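Local coordinates for penicillin-binding protein A (Mycobacterium tuberculosis, PDB 3UN7) that is a penicillin-binding D,D-transpeptidase that probably cross-links the peptidoglycan of the cell wall and regulates cell length, at residues G330-R335 against Q358-S363; R183-T188 against T316-A321; S63-S68 against V164-W169. All blocks are in the same frame, centred on the assembly; numbering follows the deposited sequence.

Contact 1: residues G330-R335 against Q358-S363; sequences GGITMR and QRRAVS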
loop_
_atom_site.group_PDB
_atom_site.type_symbol
_atom_site.label_atom_id
_atom_site.label_comp_id
_atom_site.label_asym_id
_atom_site.label_seq_id
_atom_site.Cartn_x
_atom_site.Cartn_y
_atom_site.Cartn_z
ATOM N N GLY A 330 -6.422 -13.199 -10.850
ATOM C CA GLY A 330 -7.625 -13.997 -11.144
ATOM C C GLY A 330 -8.609 -14.173 -9.992
ATOM O O GLY A 330 -9.424 -15.109 -10.007
ATOM N N GLY A 331 -8.565 -13.265 -9.012
ATOM C CA GLY A 331 -9.507 -13.300 -7.865
ATOM C C GLY A 331 -8.936 -13.943 -6.608
ATOM O O GLY A 331 -9.591 -13.988 -5.565
ATOM N N ILE A 332 -7.710 -14.446 -6.704
ATOM C CA ILE A 332 -7.032 -15.091 -5.572
ATOM C C ILE A 332 -6.060 -14.124 -4.890
ATOM O O ILE A 332 -5.174 -13.553 -5.532
ATOM C CB ILE A 332 -6.314 -16.400 -5.997
ATOM C CG1 ILE A 332 -7.340 -17.452 -6.434
ATOM C CG2 ILE A 332 -5.463 -16.967 -4.865
ATOM C CD1 ILE A 332 -6.711 -18.660 -7.163
ATOM N N THR A 333 -6.254 -13.945 -3.586
ATOM C CA THR A 333 -5.387 -13.122 -2.773
ATOM C C THR A 333 -4.222 -13.952 -2.238
ATOM O O THR A 333 -4.421 -14.936 -1.521
ATOM C CB THR A 333 -6.144 -12.482 -1.597
ATOM O OG1 THR A 333 -7.362 -11.895 -2.073
ATOM C CG2 THR A 333 -5.288 -11.375 -0.951
ATOM N N MET A 334 -3.011 -13.558 -2.616
ATOM C CA MET A 334 -1.813 -14.150 -2.051
ATOM C C MET A 334 -1.443 -13.384 -0.780
ATOM O O MET A 334 -1.570 -12.158 -0.722
ATOM C CB MET A 334 -0.677 -14.139 -3.066
ATOM C CG MET A 334 -1.014 -14.873 -4.383
ATOM S SD MET A 334 -1.371 -16.624 -4.178
ATOM C CE MET A 334 0.247 -17.264 -3.766
ATOM N N ARG A 335 -1.010 -14.120 0.239
ATOM C CA ARG A 335 -0.588 -13.526 1.492
ATOM C C ARG A 335 0.644 -12.655 1.245
ATOM O O ARG A 335 1.667 -13.151 0.747
ATOM C CB ARG A 335 -0.292 -14.627 2.519
ATOM C CG ARG A 335 0.212 -14.116 3.860
ATOM C CD ARG A 335 0.015 -15.179 4.919
ATOM N NE ARG A 335 -1.416 -15.435 5.067
ATOM C CZ ARG A 335 -1.962 -16.452 5.734
ATOM N NH1 ARG A 335 -1.199 -17.364 6.341
ATOM N NH2 ARG A 335 -3.284 -16.551 5.782
ATOM N N GLN A 358 -4.303 -17.060 0.312
ATOM C CA GLN A 358 -5.013 -16.658 1.514
ATOM C C GLN A 358 -6.524 -16.871 1.378
ATOM O O GLN A 358 -7.166 -17.423 2.281
ATOM C CB GLN A 358 -4.698 -15.189 1.782
ATOM C CG GLN A 358 -5.106 -14.665 3.122
ATOM C CD GLN A 358 -4.380 -13.373 3.450
ATOM O OE1 GLN A 358 -4.605 -12.332 2.818
ATOM N NE2 GLN A 358 -3.506 -13.432 4.448
ATOM N N ARG A 359 -7.076 -16.447 0.240
ATOM C CA ARG A 359 -8.524 -16.400 0.048
ATOM C C ARG A 359 -8.878 -16.158 -1.418
ATOM O O ARG A 359 -8.158 -15.452 -2.121
ATOM C CB ARG A 359 -9.091 -15.269 0.911
ATOM C CG ARG A 359 -10.597 -15.117 0.878
ATOM C CD ARG A 359 -11.011 -13.888 1.674
ATOM N NE ARG A 359 -12.227 -14.108 2.474
ATOM C CZ ARG A 359 -13.434 -14.435 1.996
ATOM N NH1 ARG A 359 -13.649 -14.621 0.687
ATOM N NH2 ARG A 359 -14.440 -14.588 2.846
ATOM N N ARG A 360 -9.969 -16.757 -1.890
ATOM C CA ARG A 360 -10.557 -16.325 -3.148
ATOM C C ARG A 360 -11.592 -15.238 -2.857
ATOM O O ARG A 360 -12.590 -15.484 -2.167
ATOM C CB ARG A 360 -11.198 -17.477 -3.933
ATOM C CG ARG A 360 -11.889 -16.986 -5.202
ATOM C CD ARG A 360 -12.354 -18.098 -6.141
ATOM N NE ARG A 360 -11.273 -18.646 -6.964
ATOM C CZ ARG A 360 -10.689 -18.022 -7.992
ATOM N NH1 ARG A 360 -9.727 -18.644 -8.663
ATOM N NH2 ARG A 360 -11.056 -16.791 -8.359
ATOM N N ALA A 361 -11.342 -14.039 -3.385
ATOM C CA ALA A 361 -12.223 -12.903 -3.151
ATOM C C ALA A 361 -13.400 -12.914 -4.112
ATOM O O ALA A 361 -14.517 -12.541 -3.757
ATOM C CB ALA A 361 -11.449 -11.608 -3.302
ATOM N N VAL A 362 -13.133 -13.354 -5.332
ATOM C CA VAL A 362 -14.052 -13.152 -6.436
ATOM C C VAL A 362 -13.759 -14.250 -7.466
ATOM O O VAL A 362 -12.629 -14.744 -7.542
ATOM C CB VAL A 362 -13.836 -11.696 -6.972
ATOM C CG1 VAL A 362 -12.958 -11.646 -8.230
ATOM C CG2 VAL A 362 -15.127 -10.986 -7.120
ATOM N N SER A 363 -14.777 -14.658 -8.229
ATOM C CA SER A 363 -14.626 -15.716 -9.226
ATOM C C SER A 363 -13.668 -15.248 -10.330
ATOM O O SER A 363 -13.439 -14.041 -10.465
ATOM C CB SER A 363 -15.987 -16.048 -9.829
ATOM O OG SER A 363 -16.462 -14.956 -10.591
#

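Contact 2: residues R183-T188 against T316-A321; sequences RAISET and TPLANA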
loop_
_atom_site.group_PDB
_atom_site.type_symbol
_atom_site.label_atom_id
_atom_site.label_comp_id
_atom_site.label_asym_id
_atom_site.label_seq_id
_atom_site.Cartn_x
_atom_site.Cartn_y
_atom_site.Cartn_z
ATOM N N ARG A 183 3.296 5.055 6.492
ATOM C CA ARG A 183 1.984 5.324 5.910
ATOM C C ARG A 183 1.451 4.178 5.048
ATOM O O ARG A 183 0.243 4.061 4.861
ATOM C CB ARG A 183 2.031 6.620 5.089
ATOM C CG ARG A 183 2.101 7.858 5.961
ATOM C CD ARG A 183 2.262 9.176 5.181
ATOM N NE ARG A 183 1.795 10.290 6.010
ATOM C CZ ARG A 183 2.495 10.876 6.980
ATOM N NH1 ARG A 183 1.926 11.855 7.676
ATOM N NH2 ARG A 183 3.747 10.493 7.267
ATOM N N ALA A 184 2.346 3.349 4.517
ATOM C CA ALA A 184 1.954 2.247 3.636
ATOM C C ALA A 184 1.139 1.165 4.358
ATOM O O ALA A 184 0.292 0.518 3.742
ATOM C CB ALA A 184 3.179 1.623 3.013
ATOM N N ILE A 185 1.413 0.972 5.649
ATOM C CA ILE A 185 0.806 -0.142 6.420
ATOM C C ILE A 185 0.210 0.219 7.770
ATOM O O ILE A 185 -0.539 -0.569 8.323
ATOM C CB ILE A 185 1.802 -1.289 6.662
ATOM C CG1 ILE A 185 3.008 -0.828 7.519
ATOM C CG2 ILE A 185 2.244 -1.888 5.334
ATOM C CD1 ILE A 185 3.916 -1.982 8.005
ATOM N N SER A 186 0.580 1.374 8.318
ATOM C CA SER A 186 0.197 1.752 9.694
ATOM C C SER A 186 -0.936 2.764 9.745
ATOM O O SER A 186 -1.489 3.014 10.814
ATOM C CB SER A 186 1.394 2.332 10.462
ATOM O OG SER A 186 2.389 1.351 10.687
ATOM N N GLU A 187 -1.262 3.371 8.607
ATOM C CA GLU A 187 -2.283 4.419 8.574
ATOM C C GLU A 187 -3.369 4.017 7.591
ATOM O O GLU A 187 -3.079 3.398 6.559
ATOM C CB GLU A 187 -1.652 5.769 8.195
ATOM C CG GLU A 187 -2.581 7.013 8.278
ATOM C CD GLU A 187 -1.819 8.347 8.163
ATOM O OE1 GLU A 187 -0.594 8.382 8.433
ATOM O OE2 GLU A 187 -2.442 9.374 7.795
ATOM N N THR A 188 -4.619 4.342 7.923
ATOM C CA THR A 188 -5.731 4.075 7.024
ATOM C C THR A 188 -6.274 5.400 6.514
ATOM O O THR A 188 -6.188 6.427 7.202
ATOM C CB THR A 188 -6.884 3.302 7.697
ATOM O OG1 THR A 188 -7.300 4.010 8.860
ATOM C CG2 THR A 188 -6.480 1.886 8.064
ATOM N N THR A 316 -5.589 0.814 4.342
ATOM C CA THR A 316 -4.163 1.099 4.230
ATOM C C THR A 316 -3.848 1.118 2.747
ATOM O O THR A 316 -4.571 0.514 1.962
ATOM C CB THR A 316 -3.290 0.031 4.906
ATOM O OG1 THR A 316 -3.500 -1.238 4.280
ATOM C CG2 THR A 316 -3.598 -0.077 6.417
ATOM N N PRO A 317 -2.809 1.861 2.337
ATOM C CA PRO A 317 -2.303 1.714 0.968
ATOM C C PRO A 317 -1.969 0.260 0.579
ATOM O O PRO A 317 -2.260 -0.147 -0.537
ATOM C CB PRO A 317 -1.067 2.611 0.954
ATOM C CG PRO A 317 -1.450 3.728 1.955
ATOM C CD PRO A 317 -2.132 2.952 3.067
ATOM N N LEU A 318 -1.387 -0.518 1.490
ATOM C CA LEU A 318 -1.174 -1.941 1.220
ATOM C C LEU A 318 -2.473 -2.702 0.891
ATOM O O LEU A 318 -2.491 -3.526 -0.031
ATOM C CB LEU A 318 -0.455 -2.613 2.390
ATOM C CG LEU A 318 -0.268 -4.130 2.306
ATOM C CD1 LEU A 318 0.648 -4.501 1.155
ATOM C CD2 LEU A 318 0.256 -4.726 3.636
ATOM N N ALA A 319 -3.540 -2.460 1.660
ATOM C CA ALA A 319 -4.845 -3.089 1.374
ATOM C C ALA A 319 -5.384 -2.693 -0.015
ATOM O O ALA A 319 -5.941 -3.527 -0.728
ATOM C CB ALA A 319 -5.860 -2.764 2.479
ATOM N N ASN A 320 -5.206 -1.430 -0.410
ATOM C CA ASN A 320 -5.627 -1.026 -1.755
ATOM C C ASN A 320 -4.757 -1.683 -2.847
ATOM O O ASN A 320 -5.292 -2.101 -3.868
ATOM C CB ASN A 320 -5.720 0.503 -1.909
ATOM C CG ASN A 320 -7.065 0.965 -2.511
ATOM O OD1 ASN A 320 -7.872 0.156 -2.967
ATOM N ND2 ASN A 320 -7.290 2.279 -2.524
ATOM N N ALA A 321 -3.442 -1.799 -2.638
ATOM C CA ALA A 321 -2.574 -2.566 -3.566
ATOM C C ALA A 321 -3.029 -4.013 -3.658
ATOM O O ALA A 321 -2.999 -4.605 -4.739
ATOM C CB ALA A 321 -1.085 -2.519 -3.144
#

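Contact 3: residues S63-S68 against V164-W169; sequences SLRYSS and VQAQAW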
loop_
_atom_site.group_PDB
_atom_site.type_symbol
_atom_site.label_atom_id
_atom_site.label_comp_id
_atom_site.label_asym_id
_atom_site.label_seq_id
_atom_site.Cartn_x
_atom_site.Cartn_y
_atom_site.Cartn_z
ATOM N N SER A 63 18.213 1.380 17.891
ATOM C CA SER A 63 18.680 2.504 18.700
ATOM C C SER A 63 19.042 2.081 20.116
ATOM O O SER A 63 18.306 1.329 20.749
ATOM C CB SER A 63 17.581 3.575 18.751
ATOM O OG SER A 63 17.844 4.549 19.752
ATOM N N LEU A 64 20.172 2.583 20.612
ATOM C CA LEU A 64 20.565 2.345 21.998
ATOM C C LEU A 64 19.518 2.807 23.006
ATOM O O LEU A 64 19.223 2.106 23.984
ATOM C CB LEU A 64 21.888 3.033 22.298
ATOM C CG LEU A 64 23.156 2.372 21.799
ATOM C CD1 LEU A 64 24.324 3.308 22.036
ATOM C CD2 LEU A 64 23.366 1.054 22.531
ATOM N N ARG A 65 18.939 3.978 22.795
ATOM C CA ARG A 65 17.982 4.412 23.796
ATOM C C ARG A 65 16.510 4.236 23.426
ATOM O O ARG A 65 15.656 4.201 24.310
ATOM C CB ARG A 65 18.331 5.797 24.366
ATOM C CG ARG A 65 17.758 6.977 23.651
ATOM C CD ARG A 65 18.619 8.224 23.892
ATOM N NE ARG A 65 18.830 8.509 25.308
ATOM C CZ ARG A 65 18.018 9.249 26.060
ATOM N NH1 ARG A 65 16.925 9.789 25.543
ATOM N NH2 ARG A 65 18.304 9.445 27.333
ATOM N N TYR A 66 16.219 4.061 22.139
ATOM C CA TYR A 66 14.826 3.931 21.705
ATOM C C TYR A 66 14.414 2.553 21.179
ATOM O O TYR A 66 13.284 2.379 20.698
ATOM C CB TYR A 66 14.456 5.061 20.731
ATOM C CG TYR A 66 14.593 6.409 21.402
ATOM C CD1 TYR A 66 15.682 7.232 21.128
ATOM C CD2 TYR A 66 13.657 6.832 22.364
ATOM C CE1 TYR A 66 15.832 8.457 21.771
ATOM C CE2 TYR A 66 13.798 8.050 23.011
ATOM C CZ TYR A 66 14.882 8.862 22.708
ATOM O OH TYR A 66 15.050 10.063 23.354
ATOM N N SER A 67 15.317 1.576 21.302
ATOM C CA SER A 67 15.055 0.206 20.880
ATOM C C SER A 67 15.005 0.107 19.351
ATOM O O SER A 67 15.723 0.811 18.653
ATOM C CB SER A 67 13.762 -0.339 21.521
ATOM O OG SER A 67 13.744 -1.761 21.495
ATOM N N SER A 68 14.144 -0.767 18.838
ATOM C CA SER A 68 14.117 -1.086 17.424
ATOM C C SER A 68 12.707 -0.918 16.880
ATOM O O SER A 68 11.743 -0.942 17.653
ATOM C CB SER A 68 14.520 -2.535 17.269
ATOM O OG SER A 68 13.655 -3.345 18.082
ATOM N N VAL A 164 22.248 13.201 20.609
ATOM C CA VAL A 164 21.870 13.105 19.191
ATOM C C VAL A 164 20.577 12.274 19.004
ATOM O O VAL A 164 19.680 12.637 18.231
ATOM C CB VAL A 164 23.032 12.548 18.328
ATOM C CG1 VAL A 164 22.545 12.159 16.946
ATOM C CG2 VAL A 164 24.149 13.600 18.232
ATOM N N GLN A 165 20.477 11.161 19.728
ATOM C CA GLN A 165 19.278 10.343 19.638
ATOM C C GLN A 165 18.064 11.093 20.193
ATOM O O GLN A 165 17.033 11.178 19.529
ATOM C CB GLN A 165 19.463 9.037 20.397
ATOM C CG GLN A 165 20.452 8.065 19.797
ATOM C CD GLN A 165 20.739 6.955 20.765
ATOM O OE1 GLN A 165 20.044 5.943 20.776
ATOM N NE2 GLN A 165 21.733 7.154 21.620
ATOM N N ALA A 166 18.188 11.638 21.405
ATOM C CA ALA A 166 17.066 12.333 22.065
ATOM C C ALA A 166 16.527 13.525 21.275
ATOM O O ALA A 166 15.311 13.751 21.232
ATOM C CB ALA A 166 17.446 12.750 23.489
ATOM N N GLN A 167 17.431 14.290 20.656
ATOM C CA GLN A 167 17.037 15.444 19.851
ATOM C C GLN A 167 16.324 15.024 18.572
ATOM O O GLN A 167 15.279 15.580 18.244
ATOM C CB GLN A 167 18.230 16.355 19.555
ATOM C CG GLN A 167 18.489 17.374 20.660
ATOM C CD GLN A 167 19.868 18.016 20.580
ATOM O OE1 GLN A 167 20.603 17.827 19.603
ATOM N NE2 GLN A 167 20.232 18.773 21.622
ATOM N N ALA A 168 16.863 14.021 17.872
ATOM C CA ALA A 168 16.172 13.436 16.711
ATOM C C ALA A 168 14.790 12.921 17.088
ATOM O O ALA A 168 13.816 13.147 16.369
ATOM C CB ALA A 168 16.997 12.316 16.082
ATOM N N TRP A 169 14.718 12.222 18.218
ATOM C CA TRP A 169 13.464 11.669 18.706
ATOM C C TRP A 169 12.406 12.765 18.916
ATOM O O TRP A 169 11.264 12.619 18.482
ATOM C CB TRP A 169 13.703 10.894 20.003
ATOM C CG TRP A 169 12.510 10.141 20.485
ATOM C CD1 TRP A 169 11.727 10.442 21.569
ATOM C CD2 TRP A 169 11.942 8.971 19.890
ATOM N NE1 TRP A 169 10.715 9.516 21.687
ATOM C CE2 TRP A 169 10.826 8.605 20.669
ATOM C CE3 TRP A 169 12.274 8.192 18.772
ATOM C CZ2 TRP A 169 10.041 7.486 20.371
ATOM C CZ3 TRP A 169 11.485 7.088 18.472
ATOM C CH2 TRP A 169 10.389 6.742 19.271
#

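Contact 1: residues G330-R335 against Q358-S363
A classic beta bulge, in which Gln-358 and Arg-359 both face Thr-333, shapes the small antiparallel sheet made by strands 332-334 and 357-360. Thr-333 is gripped through both backbone polar groups: its N donates to Arg-359 O at 2.8 Å with an N-H...O angle of 166°, and its O accepts from Gln-358 N at 2.8 Å. Beyond the strand pairing, Ala-361 N reaches Gly-331 O over 2.8 Å, just after Gly-330, at positive phi, has ended helix 317-328 as the C-prime residue of a Schellman motif.

Arg-360 closes this end of the strand pair. Its CG lies anti to the backbone N and the chain bends at chi3 (-80°), folding NE back from the extended path. Ile-332 CG1 sits over one face of the guanidinium, toward its rim, and CD1 of the same isoleucine lies 3.4 Å from Arg-360 NH1. At the edge, Arg-360 NH2 donates in plane to Gly-330 O at 2.9 Å, on a lone pair, and to Val-362 O at 2.7 Å. On the other face of the sheet, Thr-333 OG1 bonds to Thr-326 OG1 of the preceding helix.

One nitrogen thus joins a carbonyl of each segment, and the cation is probably favoured there by the partial negative charge of the helix C-terminus.

Contact 2: residues R183-T188 against T316-A321
Leu-318 N donates to Ala-184 O over 3.0 Å at 155°, where the irregular loop 183-188 meets the first turn of helix 317-328. Pro-317, which has no N-H to offer, brings its ring up to the same loop: its CD rests 3.2 Å from Arg-183 O, and its CB also faces Ala-184 O. Next along the helix, Leu-318 and Ile-185 lie side by side, pointing the same way, and touch through Leu-318 CD2 and Ile-185 CG2 at 3.9 Å.

Thr-316 works with both branches. Its OG1 is placed between the backbone N and the carbonyl carbon (chi1 61°), where it serves as the N-cap and accepts from Ala-319 N at 2.9 Å. Its methyl, CG2, is left beside the backbone N and packs against the carbonyl oxygens of Glu-187 and Ile-185, 3.5 Å from Glu-187 O, and against Thr-188 CG2.

The helix belongs to the penicillin-binding transpeptidase domain, where Leu-318 and Ala-184 both rest on Val-134 of strand 131-136, in the antiparallel sheet of that domain. Two residues past Leu-318, Asn-320 ND2 hydrogen-bonds to Thr-194 OG1; Thr-194 follows Ser-193, the probable acyl-ester nucleophile.

Arg-183 sends its guanidinium off to Glu-432 and to the carbonyls of Ala-177 and Ser-178; Glu-187 makes a long salt bridge with it, by charge alone, OE1 lying well out of the guanidinium plane. Glu-187 O is buried by the contact without a conventional hydrogen-bond donor, but Thr-316 CA approaches it at 3.4 Å in a CA-H...O contact.

Contact 3: residues S63-S68 against V164-W169
Tyr-66 lays its ring over the five-membered ring of Trp-169 in an offset stack, with centroids 3.9 Å apart and planes inclined by 12°. Tyr-66 CE2 comes within 3.5 Å of Trp-169 CD1, and the tryptophan CB adds a CH-pi contact over the same phenol. The opposite face of that ring is covered by Arg-65 CG, near the rim, leaving the tyrosine sandwiched between indole and aliphatic chain.

The hydroxyl end is fixed too. Arg-65 NH1 donates to Tyr-66 OH over 2.9 Å, with the oxygen in the guanidinium plane, while the same OH abuts Ala-166 CA at 3.3 Å. Lower on the same arginine chain, Arg-65 CD packs 3.7 Å from Gln-165 CB; the guanidinium and amide planes stand 82° apart.

Gln-165 supplies the polar half of the contact. Its chain runs extended beyond CG (chi2 169°), carrying the amide to the turn between strands 62-63 and 67-68. There OE1 accepts two bonds, from Ser-63 OG at 2.8 Å and from Arg-65 N at 3.0 Å. Ser-63 OG in turn accepts from Tyr-66 N, an ST motif that ties the serine to the residue bearing the stacked ring; Gln-165 NE2 has a weak bond to Asn-161 O.

Helix 162-174, of the transpeptidase region, therefore meets a hairpin of the dimerisation region through two kinds of chemistry: an offset aromatic stack, and an amide oxygen that accepts two hydrogen bonds from the turn.

The three contacts illustrate how one chain is tied together at different depths. Contact 2 is central, its centre only about 4 Å from that of the chain, whereas contacts 1 and 3 lie about 17 and 27 Å out, on opposite sides, with their centres about 41 Å apart. Helix 317-328 joins the first two: it starts in contact 2 and ends just before contact 1, whose centre is about 18 Å away, although their nearest atoms remain about 8 Å apart. Contact 3, about 26 Å from contact 2 between centres, alone joins the dimerisation and transpeptidase regions. None contains Ser-193, but Asn-320, within the 316-321 segment of contact 2, hydrogen-bonds to the adjacent Thr-194.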